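Local coordinates for transcriptional regulator, MarR family (Silicibacter pomeroyi DSS-3, PDB 3BOQ), which probably binds DNA as a dimeric transcription factor of the MarR family, through a winged helix-turn-helix domain in each subunit, at residues Lys49-Ala57 with Lys67-Thr75; Val83-Val93 with Phe104-Thr115. All coordinates share one frame; numbering follows the deposited sequence.

Interaction 1 of 2, residues Lys49-Ala57 with Lys67-Thr75; sequences KFDAMAQLA and KLSGALKVT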
ATOM      1  N   LYS B  49       9.089  -4.396  -9.262  1.00 58.33           N
ATOM      2  CA  LYS B  49      10.197  -4.373 -10.217  1.00 59.30           C
ATOM      3  C   LYS B  49      10.356  -3.054 -10.959  1.00 59.94           C
ATOM      4  O   LYS B  49      11.465  -2.499 -11.052  1.00 60.63           O
ATOM      5  CB  LYS B  49      10.008  -5.484 -11.241  1.00 58.94           C
ATOM      6  CG  LYS B  49      10.318  -6.881 -10.709  1.00 58.93           C
ATOM      7  CD  LYS B  49      10.541  -7.853 -11.834  1.00 57.80           C
ATOM      8  CE  LYS B  49      10.704  -9.213 -11.280  1.00 58.56           C
ATOM      9  NZ  LYS B  49      10.688 -10.212 -12.372  1.00 59.55           N
ATOM     10  N   PHE B  50       9.245  -2.573 -11.515  1.00 60.61           N
ATOM     11  CA  PHE B  50       9.192  -1.275 -12.171  1.00 60.38           C
ATOM     12  C   PHE B  50       9.698  -0.210 -11.203  1.00 61.04           C
ATOM     13  O   PHE B  50      10.553   0.605 -11.568  1.00 60.93           O
ATOM     14  CB  PHE B  50       7.762  -0.952 -12.645  1.00 60.12           C
ATOM     15  CG  PHE B  50       7.633   0.427 -13.224  1.00 60.51           C
ATOM     16  CD1 PHE B  50       8.045   0.683 -14.532  1.00 61.11           C
ATOM     17  CD2 PHE B  50       7.190   1.490 -12.437  1.00 61.33           C
ATOM     18  CE1 PHE B  50       7.990   1.967 -15.071  1.00 60.86           C
ATOM     19  CE2 PHE B  50       7.115   2.788 -12.963  1.00 63.54           C
ATOM     20  CZ  PHE B  50       7.512   3.027 -14.292  1.00 61.43           C
ATOM     21  N   ASP B  51       9.181  -0.230  -9.967  1.00 60.74           N
ATOM     22  CA  ASP B  51       9.616   0.697  -8.939  1.00 61.61           C
ATOM     23  C   ASP B  51      11.148   0.737  -8.711  1.00 62.42           C
ATOM     24  O   ASP B  51      11.745   1.828  -8.738  1.00 62.66           O
ATOM     25  CB  ASP B  51       8.844   0.455  -7.640  1.00 61.91           C
ATOM     26  CG  ASP B  51       9.373   1.278  -6.479  1.00 63.22           C
ATOM     27  OD1 ASP B  51       9.699   2.469  -6.698  1.00 64.64           O
ATOM     28  OD2 ASP B  51       9.472   0.723  -5.352  1.00 64.35           O
ATOM     29  N   ALA B  52      11.776  -0.426  -8.497  1.00 62.79           N
ATOM     30  CA  ALA B  52      13.243  -0.517  -8.399  1.00 63.35           C
ATOM     31  C   ALA B  52      13.970   0.056  -9.618  1.00 64.32           C
ATOM     32  O   ALA B  52      14.921   0.844  -9.487  1.00 63.48           O
ATOM     33  CB  ALA B  52      13.677  -1.961  -8.149  1.00 63.16           C
HETATM   34  N   MSE B  53      13.522  -0.332 -10.807  1.00 65.60           N
HETATM   35  CA  MSE B  53      14.137   0.154 -12.062  1.00 68.80           C
HETATM   36  C   MSE B  53      14.068   1.676 -12.251  1.00 66.87           C
HETATM   37  O   MSE B  53      14.981   2.279 -12.810  1.00 67.22           O
HETATM   38  CB  MSE B  53      13.529  -0.549 -13.261  1.00 67.32           C
HETATM   39  CG  MSE B  53      13.780  -2.021 -13.238  1.00 70.66           C
HETATM   40 SE   MSE B  53      12.772  -3.021 -14.587  1.00 79.63          SE
HETATM   41  CE  MSE B  53      13.755  -2.421 -16.216  1.00 76.19           C
ATOM     42  N   ALA B  54      12.980   2.279 -11.783  1.00 66.14           N
ATOM     43  CA  ALA B  54      12.792   3.710 -11.839  1.00 65.42           C
ATOM     44  C   ALA B  54      13.862   4.448 -11.036  1.00 65.24           C
ATOM     45  O   ALA B  54      14.358   5.486 -11.480  1.00 65.28           O
ATOM     46  CB  ALA B  54      11.386   4.068 -11.335  1.00 65.48           C
ATOM     47  N   GLN B  55      14.216   3.913  -9.867  1.00 65.06           N
ATOM     48  CA  GLN B  55      15.237   4.532  -9.019  1.00 65.40           C
ATOM     49  C   GLN B  55      16.582   4.459  -9.705  1.00 65.58           C
ATOM     50  O   GLN B  55      17.321   5.428  -9.696  1.00 65.81           O
ATOM     51  CB  GLN B  55      15.313   3.875  -7.636  1.00 65.17           C
ATOM     52  CG  GLN B  55      13.971   3.654  -6.981  1.00 66.10           C
ATOM     53  CD  GLN B  55      12.998   4.837  -7.166  1.00 67.88           C
ATOM     54  OE1 GLN B  55      11.838   4.645  -7.560  1.00 68.65           O
ATOM     55  NE2 GLN B  55      13.474   6.056  -6.901  1.00 66.05           N
ATOM     56  N   LEU B  56      16.863   3.318 -10.328  1.00 65.87           N
ATOM     57  CA  LEU B  56      18.100   3.110 -11.062  1.00 66.48           C
ATOM     58  C   LEU B  56      18.169   3.939 -12.340  1.00 67.53           C
ATOM     59  O   LEU B  56      19.220   4.491 -12.643  1.00 67.94           O
ATOM     60  CB  LEU B  56      18.327   1.623 -11.363  1.00 65.90           C
ATOM     61  CG  LEU B  56      18.222   0.683 -10.153  1.00 65.58           C
ATOM     62  CD1 LEU B  56      18.167  -0.758 -10.587  1.00 63.61           C
ATOM     63  CD2 LEU B  56      19.350   0.907  -9.151  1.00 65.54           C
ATOM     64  N   ALA B  57      17.073   4.026 -13.098  1.00 68.36           N
ATOM     65  CA  ALA B  57      17.057   4.886 -14.290  1.00 69.13           C
ATOM     66  C   ALA B  57      17.273   6.363 -13.935  1.00 69.84           C
ATOM     67  O   ALA B  57      17.895   7.085 -14.716  1.00 70.27           O
ATOM     68  CB  ALA B  57      15.782   4.709 -15.094  1.00 69.18           C
ATOM     69  N   LYS B  67      21.006   2.220  -0.513  1.00 57.41           N
ATOM     70  CA  LYS B  67      20.505   3.451  -1.124  1.00 57.69           C
ATOM     71  C   LYS B  67      19.363   3.177  -2.105  1.00 58.08           C
ATOM     72  O   LYS B  67      18.420   3.974  -2.201  1.00 57.89           O
ATOM     73  CB  LYS B  67      21.633   4.269  -1.763  1.00 57.56           C
ATOM     74  CG  LYS B  67      22.546   4.934  -0.725  1.00 58.03           C
ATOM     75  CD  LYS B  67      23.385   6.060  -1.325  1.00 58.16           C
ATOM     76  CE  LYS B  67      24.337   6.670  -0.294  1.00 57.79           C
ATOM     77  NZ  LYS B  67      23.623   7.394   0.798  1.00 56.98           N
ATOM     78  N   LEU B  68      19.456   2.046  -2.813  1.00 58.51           N
ATOM     79  CA  LEU B  68      18.355   1.533  -3.636  1.00 58.94           C
ATOM     80  C   LEU B  68      17.120   1.265  -2.780  1.00 59.08           C
ATOM     81  O   LEU B  68      16.015   1.713  -3.110  1.00 59.41           O
ATOM     82  CB  LEU B  68      18.751   0.250  -4.375  1.00 58.79           C
ATOM     83  CG  LEU B  68      17.650  -0.486  -5.149  1.00 59.38           C
ATOM     84  CD1 LEU B  68      16.980   0.419  -6.159  1.00 60.39           C
ATOM     85  CD2 LEU B  68      18.247  -1.653  -5.875  1.00 60.73           C
ATOM     86  N   SER B  69      17.324   0.507  -1.706  1.00 59.14           N
ATOM     87  CA  SER B  69      16.280   0.153  -0.765  1.00 59.01           C
ATOM     88  C   SER B  69      15.622   1.418  -0.210  1.00 59.52           C
ATOM     89  O   SER B  69      14.350   1.500  -0.171  1.00 59.89           O
ATOM     90  CB  SER B  69      16.872  -0.729   0.337  1.00 58.61           C
ATOM     91  OG  SER B  69      16.082  -0.766   1.514  1.00 58.83           O
ATOM     92  N   GLY B  70      16.492   2.401   0.178  1.00 59.81           N
ATOM     93  CA  GLY B  70      16.069   3.686   0.750  1.00 59.54           C
ATOM     94  C   GLY B  70      15.215   4.562  -0.170  1.00 59.97           C
ATOM     95  O   GLY B  70      14.430   5.444   0.328  1.00 59.89           O
ATOM     96  N   ALA B  71      15.363   4.303  -1.494  1.00 59.72           N
ATOM     97  CA  ALA B  71      14.732   5.124  -2.544  1.00 60.14           C
ATOM     98  C   ALA B  71      13.461   4.490  -3.132  1.00 60.67           C
ATOM     99  O   ALA B  71      12.728   5.121  -3.897  1.00 61.43           O
ATOM    100  CB  ALA B  71      15.735   5.411  -3.683  1.00 59.82           C
ATOM    101  N   LEU B  72      13.223   3.225  -2.809  1.00 61.03           N
ATOM    102  CA  LEU B  72      12.041   2.505  -3.257  1.00 60.79           C
ATOM    103  C   LEU B  72      10.750   3.180  -2.731  1.00 61.44           C
ATOM    104  O   LEU B  72      10.654   3.570  -1.560  1.00 60.23           O
ATOM    105  CB  LEU B  72      12.124   1.046  -2.783  1.00 60.31           C
ATOM    106  CG  LEU B  72      12.499  -0.108  -3.723  1.00 60.37           C
ATOM    107  CD1 LEU B  72      13.616   0.202  -4.719  1.00 57.69           C
ATOM    108  CD2 LEU B  72      12.838  -1.317  -2.885  1.00 60.03           C
ATOM    109  N   LYS B  73       9.766   3.321  -3.618  1.00 62.51           N
ATOM    110  CA  LYS B  73       8.480   3.908  -3.221  1.00 63.50           C
ATOM    111  C   LYS B  73       7.526   2.831  -2.740  1.00 63.38           C
ATOM    112  O   LYS B  73       6.630   3.109  -1.992  1.00 62.54           O
ATOM    113  CB  LYS B  73       7.856   4.707  -4.377  1.00 63.78           C
ATOM    114  CG  LYS B  73       8.369   6.128  -4.478  1.00 65.30           C
ATOM    115  CD  LYS B  73       9.273   6.323  -5.691  1.00 66.75           C
ATOM    116  CE  LYS B  73       9.799   7.774  -5.752  1.00 66.91           C
ATOM    117  NZ  LYS B  73      10.448   8.160  -4.468  1.00 64.28           N
ATOM    118  N   VAL B  74       7.697   1.610  -3.239  1.00 64.52           N
ATOM    119  CA  VAL B  74       6.976   0.457  -2.733  1.00 65.52           C
ATOM    120  C   VAL B  74       7.923  -0.195  -1.716  1.00 66.99           C
ATOM    121  O   VAL B  74       9.102  -0.406  -2.009  1.00 67.84           O
ATOM    122  CB  VAL B  74       6.593  -0.523  -3.881  1.00 65.47           C
ATOM    123  CG1 VAL B  74       5.724  -1.662  -3.332  1.00 65.37           C
ATOM    124  CG2 VAL B  74       5.868   0.214  -5.014  1.00 62.84           C
ATOM    125  N   THR B  75       7.430  -0.498  -0.523  1.00 68.18           N
ATOM    126  CA  THR B  75       8.280  -1.027   0.543  1.00 69.56           C
ATOM    127  C   THR B  75       8.855  -2.428   0.248  1.00 70.13           C
ATOM    128  O   THR B  75       8.095  -3.374  -0.026  1.00 70.20           O
ATOM    129  CB  THR B  75       7.497  -1.123   1.838  1.00 69.68           C
ATOM    130  OG1 THR B  75       6.656  -2.280   1.770  1.00 70.55           O
ATOM    131  CG2 THR B  75       6.642   0.133   2.033  1.00 70.47           C
TER

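Interaction 2 of 2, residues Val83-Val93 with Phe104-Thr115; sequences VNRLIKDGMVV and FSAKLTDAGLTT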
ATOM      1  N   VAL B  83      16.330  -7.389  -6.414  1.00 53.96           N
ATOM      2  CA  VAL B  83      17.474  -7.185  -7.309  1.00 52.84           C
ATOM      3  C   VAL B  83      17.933  -8.504  -7.986  1.00 52.82           C
ATOM      4  O   VAL B  83      18.189  -8.533  -9.197  1.00 51.53           O
ATOM      5  CB  VAL B  83      18.627  -6.462  -6.554  1.00 52.97           C
ATOM      6  CG1 VAL B  83      19.928  -6.453  -7.363  1.00 50.78           C
ATOM      7  CG2 VAL B  83      18.191  -5.051  -6.201  1.00 50.88           C
ATOM      8  N   ASN B  84      17.985  -9.590  -7.210  1.00 52.84           N
ATOM      9  CA  ASN B  84      18.225 -10.927  -7.773  1.00 53.49           C
ATOM     10  C   ASN B  84      17.268 -11.333  -8.908  1.00 53.75           C
ATOM     11  O   ASN B  84      17.721 -11.888  -9.884  1.00 53.25           O
ATOM     12  CB  ASN B  84      18.233 -12.013  -6.695  1.00 53.24           C
ATOM     13  CG  ASN B  84      19.458 -11.949  -5.800  1.00 54.21           C
ATOM     14  OD1 ASN B  84      20.455 -11.287  -6.122  1.00 54.41           O
ATOM     15  ND2 ASN B  84      19.386 -12.637  -4.652  1.00 53.71           N
ATOM     16  N   ARG B  85      15.964 -11.072  -8.769  1.00 54.66           N
ATOM     17  CA  ARG B  85      14.992 -11.369  -9.840  1.00 56.20           C
ATOM     18  C   ARG B  85      15.275 -10.524 -11.084  1.00 55.84           C
ATOM     19  O   ARG B  85      15.216 -11.042 -12.206  1.00 56.34           O
ATOM     20  CB  ARG B  85      13.547 -11.131  -9.392  1.00 55.98           C
ATOM     21  CG  ARG B  85      13.000 -12.127  -8.381  1.00 58.04           C
ATOM     22  CD  ARG B  85      11.488 -11.898  -8.125  1.00 59.15           C
ATOM     23  NE  ARG B  85      11.147 -10.670  -7.381  1.00 64.57           N
ATOM     24  CZ  ARG B  85      11.199 -10.547  -6.048  1.00 65.82           C
ATOM     25  NH1 ARG B  85      11.602 -11.558  -5.283  1.00 65.98           N
ATOM     26  NH2 ARG B  85      10.858  -9.400  -5.471  1.00 67.24           N
ATOM     27  N   LEU B  86      15.614  -9.247 -10.868  1.00 55.45           N
ATOM     28  CA  LEU B  86      15.937  -8.278 -11.940  1.00 55.52           C
ATOM     29  C   LEU B  86      17.200  -8.587 -12.726  1.00 55.34           C
ATOM     30  O   LEU B  86      17.277  -8.307 -13.926  1.00 55.40           O
ATOM     31  CB  LEU B  86      16.048  -6.873 -11.366  1.00 55.71           C
ATOM     32  CG  LEU B  86      14.752  -6.248 -10.853  1.00 55.19           C
ATOM     33  CD1 LEU B  86      15.109  -4.997 -10.089  1.00 54.84           C
ATOM     34  CD2 LEU B  86      13.842  -5.939 -12.051  1.00 54.84           C
ATOM     35  N   ILE B  87      18.193  -9.128 -12.025  1.00 55.44           N
ATOM     36  CA  ILE B  87      19.443  -9.622 -12.624  1.00 54.94           C
ATOM     37  C   ILE B  87      19.158 -10.846 -13.500  1.00 56.11           C
ATOM     38  O   ILE B  87      19.624 -10.918 -14.623  1.00 55.73           O
ATOM     39  CB  ILE B  87      20.527  -9.954 -11.553  1.00 54.44           C
ATOM     40  CG1 ILE B  87      21.058  -8.677 -10.892  1.00 53.13           C
ATOM     41  CG2 ILE B  87      21.663 -10.688 -12.190  1.00 54.16           C
ATOM     42  CD1 ILE B  87      21.829  -8.878  -9.613  1.00 52.82           C
ATOM     43  N   LYS B  88      18.377 -11.788 -12.976  1.00 57.51           N
ATOM     44  CA  LYS B  88      17.954 -12.992 -13.707  1.00 59.36           C
ATOM     45  C   LYS B  88      17.085 -12.662 -14.956  1.00 59.34           C
ATOM     46  O   LYS B  88      17.203 -13.282 -16.002  1.00 59.46           O
ATOM     47  CB  LYS B  88      17.278 -13.969 -12.723  1.00 59.53           C
ATOM     48  CG  LYS B  88      16.459 -15.116 -13.335  1.00 61.64           C
ATOM     49  CD  LYS B  88      16.405 -16.340 -12.396  1.00 61.46           C
ATOM     50  CE  LYS B  88      15.390 -17.399 -12.876  1.00 62.84           C
ATOM     51  NZ  LYS B  88      16.019 -18.644 -13.426  1.00 63.61           N
ATOM     52  N   ASP B  89      16.245 -11.653 -14.836  1.00 60.31           N
ATOM     53  CA  ASP B  89      15.489 -11.095 -15.948  1.00 61.07           C
ATOM     54  C   ASP B  89      16.339 -10.348 -16.999  1.00 60.64           C
ATOM     55  O   ASP B  89      15.804  -9.901 -18.016  1.00 60.64           O
ATOM     56  CB  ASP B  89      14.483 -10.095 -15.378  1.00 61.42           C
ATOM     57  CG  ASP B  89      13.272 -10.769 -14.776  1.00 64.85           C
ATOM     58  OD1 ASP B  89      13.204 -12.030 -14.800  1.00 66.03           O
ATOM     59  OD2 ASP B  89      12.380 -10.026 -14.295  1.00 68.54           O
ATOM     60  N   GLY B  90      17.632 -10.174 -16.728  1.00 59.71           N
ATOM     61  CA  GLY B  90      18.497  -9.337 -17.548  1.00 58.91           C
ATOM     62  C   GLY B  90      18.239  -7.839 -17.527  1.00 59.12           C
ATOM     63  O   GLY B  90      18.614  -7.162 -18.476  1.00 58.82           O
HETATM   64  N   MSE B  91      17.595  -7.327 -16.463  1.00 58.95           N
HETATM   65  CA  MSE B  91      17.331  -5.886 -16.297  1.00 59.38           C
HETATM   66  C   MSE B  91      18.470  -5.142 -15.587  1.00 57.92           C
HETATM   67  O   MSE B  91      18.717  -3.985 -15.861  1.00 57.31           O
HETATM   68  CB  MSE B  91      16.011  -5.642 -15.524  1.00 60.88           C
HETATM   69  CG  MSE B  91      14.755  -6.359 -16.086  1.00 64.24           C
HETATM   70 SE   MSE B  91      14.080  -5.577 -17.801  1.00 79.55          SE
HETATM   71  CE  MSE B  91      14.989  -6.649 -19.168  1.00 64.97           C
ATOM     72  N   VAL B  92      19.146  -5.817 -14.661  1.00 56.99           N
ATOM     73  CA  VAL B  92      20.202  -5.199 -13.854  1.00 55.68           C
ATOM     74  C   VAL B  92      21.484  -5.957 -14.092  1.00 55.14           C
ATOM     75  O   VAL B  92      21.466  -7.174 -14.184  1.00 55.61           O
ATOM     76  CB  VAL B  92      19.806  -5.169 -12.328  1.00 56.14           C
ATOM     77  CG1 VAL B  92      20.999  -4.899 -11.418  1.00 54.77           C
ATOM     78  CG2 VAL B  92      18.682  -4.169 -12.078  1.00 53.71           C
ATOM     79  N   VAL B  93      22.591  -5.232 -14.221  1.00 54.89           N
ATOM     80  CA  VAL B  93      23.890  -5.807 -14.593  1.00 54.25           C
ATOM     81  C   VAL B  93      24.513  -6.593 -13.436  1.00 54.50           C
ATOM     82  O   VAL B  93      24.517  -6.127 -12.288  1.00 54.24           O
ATOM     83  CB  VAL B  93      24.881  -4.697 -15.076  1.00 54.49           C
ATOM     84  CG1 VAL B  93      26.260  -5.274 -15.484  1.00 53.46           C
ATOM     85  CG2 VAL B  93      24.286  -3.900 -16.216  1.00 54.23           C
ATOM     86  N   PHE B 104      27.839  -4.433  -3.935  1.00 54.70           N
ATOM     87  CA  PHE B 104      27.213  -4.276  -5.239  1.00 55.07           C
ATOM     88  C   PHE B 104      26.620  -2.879  -5.454  1.00 55.03           C
ATOM     89  O   PHE B 104      25.984  -2.322  -4.555  1.00 55.11           O
ATOM     90  CB  PHE B 104      26.111  -5.343  -5.372  1.00 55.44           C
ATOM     91  CG  PHE B 104      25.609  -5.550  -6.776  1.00 56.24           C
ATOM     92  CD1 PHE B 104      26.491  -5.927  -7.803  1.00 56.74           C
ATOM     93  CD2 PHE B 104      24.247  -5.414  -7.063  1.00 56.55           C
ATOM     94  CE1 PHE B 104      26.033  -6.129  -9.103  1.00 56.99           C
ATOM     95  CE2 PHE B 104      23.768  -5.624  -8.362  1.00 57.58           C
ATOM     96  CZ  PHE B 104      24.661  -5.977  -9.385  1.00 56.96           C
ATOM     97  N   SER B 105      26.869  -2.322  -6.640  1.00 54.74           N
ATOM     98  CA  SER B 105      26.183  -1.137  -7.129  1.00 54.34           C
ATOM     99  C   SER B 105      25.343  -1.613  -8.296  1.00 54.37           C
ATOM    100  O   SER B 105      25.857  -2.283  -9.196  1.00 54.58           O
ATOM    101  CB  SER B 105      27.169  -0.070  -7.573  1.00 53.96           C
ATOM    102  N   ALA B 106      24.053  -1.278  -8.268  1.00 54.17           N
ATOM    103  CA  ALA B 106      23.083  -1.754  -9.247  1.00 54.14           C
ATOM    104  C   ALA B 106      22.854  -0.747 -10.379  1.00 54.49           C
ATOM    105  O   ALA B 106      22.627   0.442 -10.139  1.00 54.37           O
ATOM    106  CB  ALA B 106      21.769  -2.106  -8.559  1.00 54.16           C
ATOM    107  N   LYS B 107      22.942  -1.248 -11.611  1.00 54.88           N
ATOM    108  CA  LYS B 107      22.770  -0.477 -12.836  1.00 55.42           C
ATOM    109  C   LYS B 107      21.879  -1.293 -13.771  1.00 55.92           C
ATOM    110  O   LYS B 107      21.963  -2.524 -13.823  1.00 55.62           O
ATOM    111  CB  LYS B 107      24.109  -0.259 -13.543  1.00 55.32           C
ATOM    112  CG  LYS B 107      25.010   0.876 -13.048  1.00 55.45           C
ATOM    113  CD  LYS B 107      26.381   0.757 -13.763  1.00 56.07           C
ATOM    114  CE  LYS B 107      27.525   1.550 -13.106  1.00 57.18           C
ATOM    115  NZ  LYS B 107      27.737   2.925 -13.691  1.00 56.80           N
ATOM    116  N   LEU B 108      21.026  -0.599 -14.513  1.00 56.71           N
ATOM    117  CA  LEU B 108      20.225  -1.213 -15.571  1.00 56.86           C
ATOM    118  C   LEU B 108      21.098  -1.630 -16.754  1.00 57.12           C
ATOM    119  O   LEU B 108      21.938  -0.855 -17.207  1.00 57.66           O
ATOM    120  CB  LEU B 108      19.202  -0.187 -16.040  1.00 57.12           C
ATOM    121  CG  LEU B 108      17.740  -0.112 -15.608  1.00 56.32           C
ATOM    122  CD1 LEU B 108      17.404  -0.746 -14.261  1.00 57.46           C
ATOM    123  CD2 LEU B 108      17.333   1.314 -15.691  1.00 54.05           C
ATOM    124  N   THR B 109      20.918  -2.860 -17.240  1.00 57.07           N
ATOM    125  CA  THR B 109      21.483  -3.292 -18.514  1.00 56.88           C
ATOM    126  C   THR B 109      20.944  -2.377 -19.643  1.00 57.77           C
ATOM    127  O   THR B 109      19.997  -1.615 -19.409  1.00 57.72           O
ATOM    128  CB  THR B 109      21.120  -4.780 -18.817  1.00 56.78           C
ATOM    129  OG1 THR B 109      19.709  -4.908 -18.962  1.00 57.20           O
ATOM    130  CG2 THR B 109      21.547  -5.719 -17.716  1.00 55.11           C
ATOM    131  N   ASP B 110      21.521  -2.424 -20.854  1.00 58.24           N
ATOM    132  CA  ASP B 110      21.012  -1.568 -21.937  1.00 58.94           C
ATOM    133  C   ASP B 110      19.554  -1.897 -22.230  1.00 59.94           C
ATOM    134  O   ASP B 110      18.727  -0.989 -22.408  1.00 59.91           O
ATOM    135  CB  ASP B 110      21.827  -1.690 -23.213  1.00 58.60           C
ATOM    136  CG  ASP B 110      23.164  -0.988 -23.127  1.00 59.56           C
ATOM    137  OD1 ASP B 110      23.341  -0.194 -22.169  1.00 59.00           O
ATOM    138  OD2 ASP B 110      24.041  -1.249 -24.006  1.00 58.33           O
ATOM    139  N   ALA B 111      19.255  -3.199 -22.258  1.00 60.89           N
ATOM    140  CA  ALA B 111      17.912  -3.711 -22.496  1.00 61.88           C
ATOM    141  C   ALA B 111      16.954  -3.440 -21.321  1.00 62.73           C
ATOM    142  O   ALA B 111      15.752  -3.296 -21.526  1.00 63.28           O
ATOM    143  CB  ALA B 111      17.955  -5.212 -22.852  1.00 61.55           C
ATOM    144  N   GLY B 112      17.485  -3.355 -20.105  1.00 63.48           N
ATOM    145  CA  GLY B 112      16.698  -2.973 -18.936  1.00 63.89           C
ATOM    146  C   GLY B 112      16.208  -1.543 -19.088  1.00 65.21           C
ATOM    147  O   GLY B 112      15.059  -1.244 -18.766  1.00 65.71           O
ATOM    148  N   LEU B 113      17.066  -0.654 -19.593  1.00 65.47           N
ATOM    149  CA  LEU B 113      16.688   0.746 -19.791  1.00 65.98           C
ATOM    150  C   LEU B 113      15.673   0.960 -20.942  1.00 66.34           C
ATOM    151  O   LEU B 113      14.761   1.761 -20.810  1.00 66.93           O
ATOM    152  CB  LEU B 113      17.935   1.631 -19.947  1.00 65.76           C
ATOM    153  CG  LEU B 113      17.783   3.139 -20.175  1.00 65.78           C
ATOM    154  CD1 LEU B 113      17.110   3.856 -18.980  1.00 65.47           C
ATOM    155  CD2 LEU B 113      19.146   3.744 -20.495  1.00 65.55           C
ATOM    156  N   THR B 114      15.825   0.242 -22.052  1.00 66.91           N
ATOM    157  CA  THR B 114      14.800   0.192 -23.102  1.00 67.02           C
ATOM    158  C   THR B 114      13.445  -0.312 -22.570  1.00 67.33           C
ATOM    159  O   THR B 114      12.414   0.280 -22.874  1.00 67.69           O
ATOM    160  CB  THR B 114      15.255  -0.701 -24.271  1.00 67.38           C
ATOM    161  OG1 THR B 114      16.309  -0.048 -24.987  1.00 67.40           O
ATOM    162  CG2 THR B 114      14.089  -0.998 -25.227  1.00 66.72           C
ATOM    163  N   THR B 115      13.458  -1.407 -21.801  1.00 67.59           N
ATOM    164  CA  THR B 115      12.251  -1.989 -21.203  1.00 67.97           C
ATOM    165  C   THR B 115      11.623  -0.960 -20.239  1.00 68.54           C
ATOM    166  O   THR B 115      10.408  -0.777 -20.225  1.00 68.97           O
ATOM    167  CB  THR B 115      12.545  -3.365 -20.481  1.00 67.74           C
ATOM    168  OG1 THR B 115      12.888  -4.369 -21.448  1.00 67.64           O
ATOM    169  CG2 THR B 115      11.331  -3.878 -19.699  1.00 67.21           C
TER
HETATM  170  O   HOH W   1      24.923  -3.442 -11.983  1.00 72.27           O

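Interaction 1 of 2, residues Lys49-Ala57 with Lys67-Thr75
Asp51 meets the chain just beyond helix 65-71 with its carboxylate, which takes up two successive backbone N-H groups. Its CG lies anti to the backbone N (chi1 173°), carrying the group off helix 47-58 to the turn at Lys73 and Val74. Lys73 N reaches OD1 of Asp51 at 3.2 Å, on the syn side and close to the carboxylate plane, nearly straight (166°). Val74 N bonds to Asp51 OD2 at 2.9 Å from well above that plane. The tight part takes in this grip and the adjoining apolar layer, where the axes of 49-57 and 67-71 run at 116° to each other. Leu68 CD1 packs 3.8 Å from Leu56 CD2, Gln55 lays CB on Leu68 and CG on Ala71, and Leu72, following the helix, rests CD1 3.8 Å from Ala52 CA, backed by Leu82 and Val83 of helix 79-88. The looser margin is Lys73, on which Leu22 of the second subunit packs. In MarR-type HTH cores such a turn precedes the probable recognition helix, here 79-88. The chemistry implies a turn held through its main chain by a buried carboxylate; Lys73 NZ, 6.2 Å from Asp51 OD1, could at most act at longer range.

Interaction 2 of 2, residues Val83-Val93 with Phe104-Thr115
Val93 and Lys107 are joined by main-chain bonding, the first of three kinds of interaction here. Val93 N donates to Lys107 O at 2.8 Å, and Thr109 N donates to Met91 O at 2.8 Å. Between these bonds Val92 and Leu108 form a single beta bridge, with CA-H...O contacts from Val92 to Lys107 O and from Leu108 to Met91 O. A water donates to Val93 O and Ser105 O and accepts from Lys107 N, continuing the pairing outward. This is the wing of the winged helix-turn-helix fold: the chain leaves helix 79-88 through a Schellman motif at Gly90, and its returning arm pairs through Ala106 with Leu63.

Side-chain polar bonds centre on Thr109, the N-cap of helix 110-130. With chi1 at 64°, Thr109 OG1 sits between the backbone N and the carbonyl carbon, where it donates to Gly90 O (2.6 Å) and accepts from Gly112 N (2.9 Å), so one hydroxyl ties the cap to the preceding helix's exit. Separately, Phe104 turns its ring edge to the carbonyl oxygen of Val93.

Apolar contacts run along the whole interface. Phe104 CE2 is 4.0 Å from Ile87 CD1 and 4.1 Å from Val83 CG1, and Val92 CG1 packs on Ala106 CB. The bent selenomethionine Met91 crosses Thr115 at about a right angle, Met91 SE lying 3.7 Å from Thr115 CG2.

How the interactions relate
Interaction 1 lies near the middle of the chain, its centre about 7 Å from the centre of the chain, and joins two helices of the HTH core; interaction 2, its centre about 17 Å from that point, joins the wing and the end of helix 79-88 to the start of helix 110-130 and is more mixed in burial. The first relies on a carboxylate gripping backbone N-H groups beside leucine packing, the second on strand-like main-chain pairing and a capping threonine. They touch directly: a salt bridge links Lys49 NZ to Asp89 OD2 at 2.6 Å, while Leu68 packs on Val83. Helix 79-88 supplies a side of interaction 2 and flanks interaction 1, whereas the second subunit reaches only interaction 1.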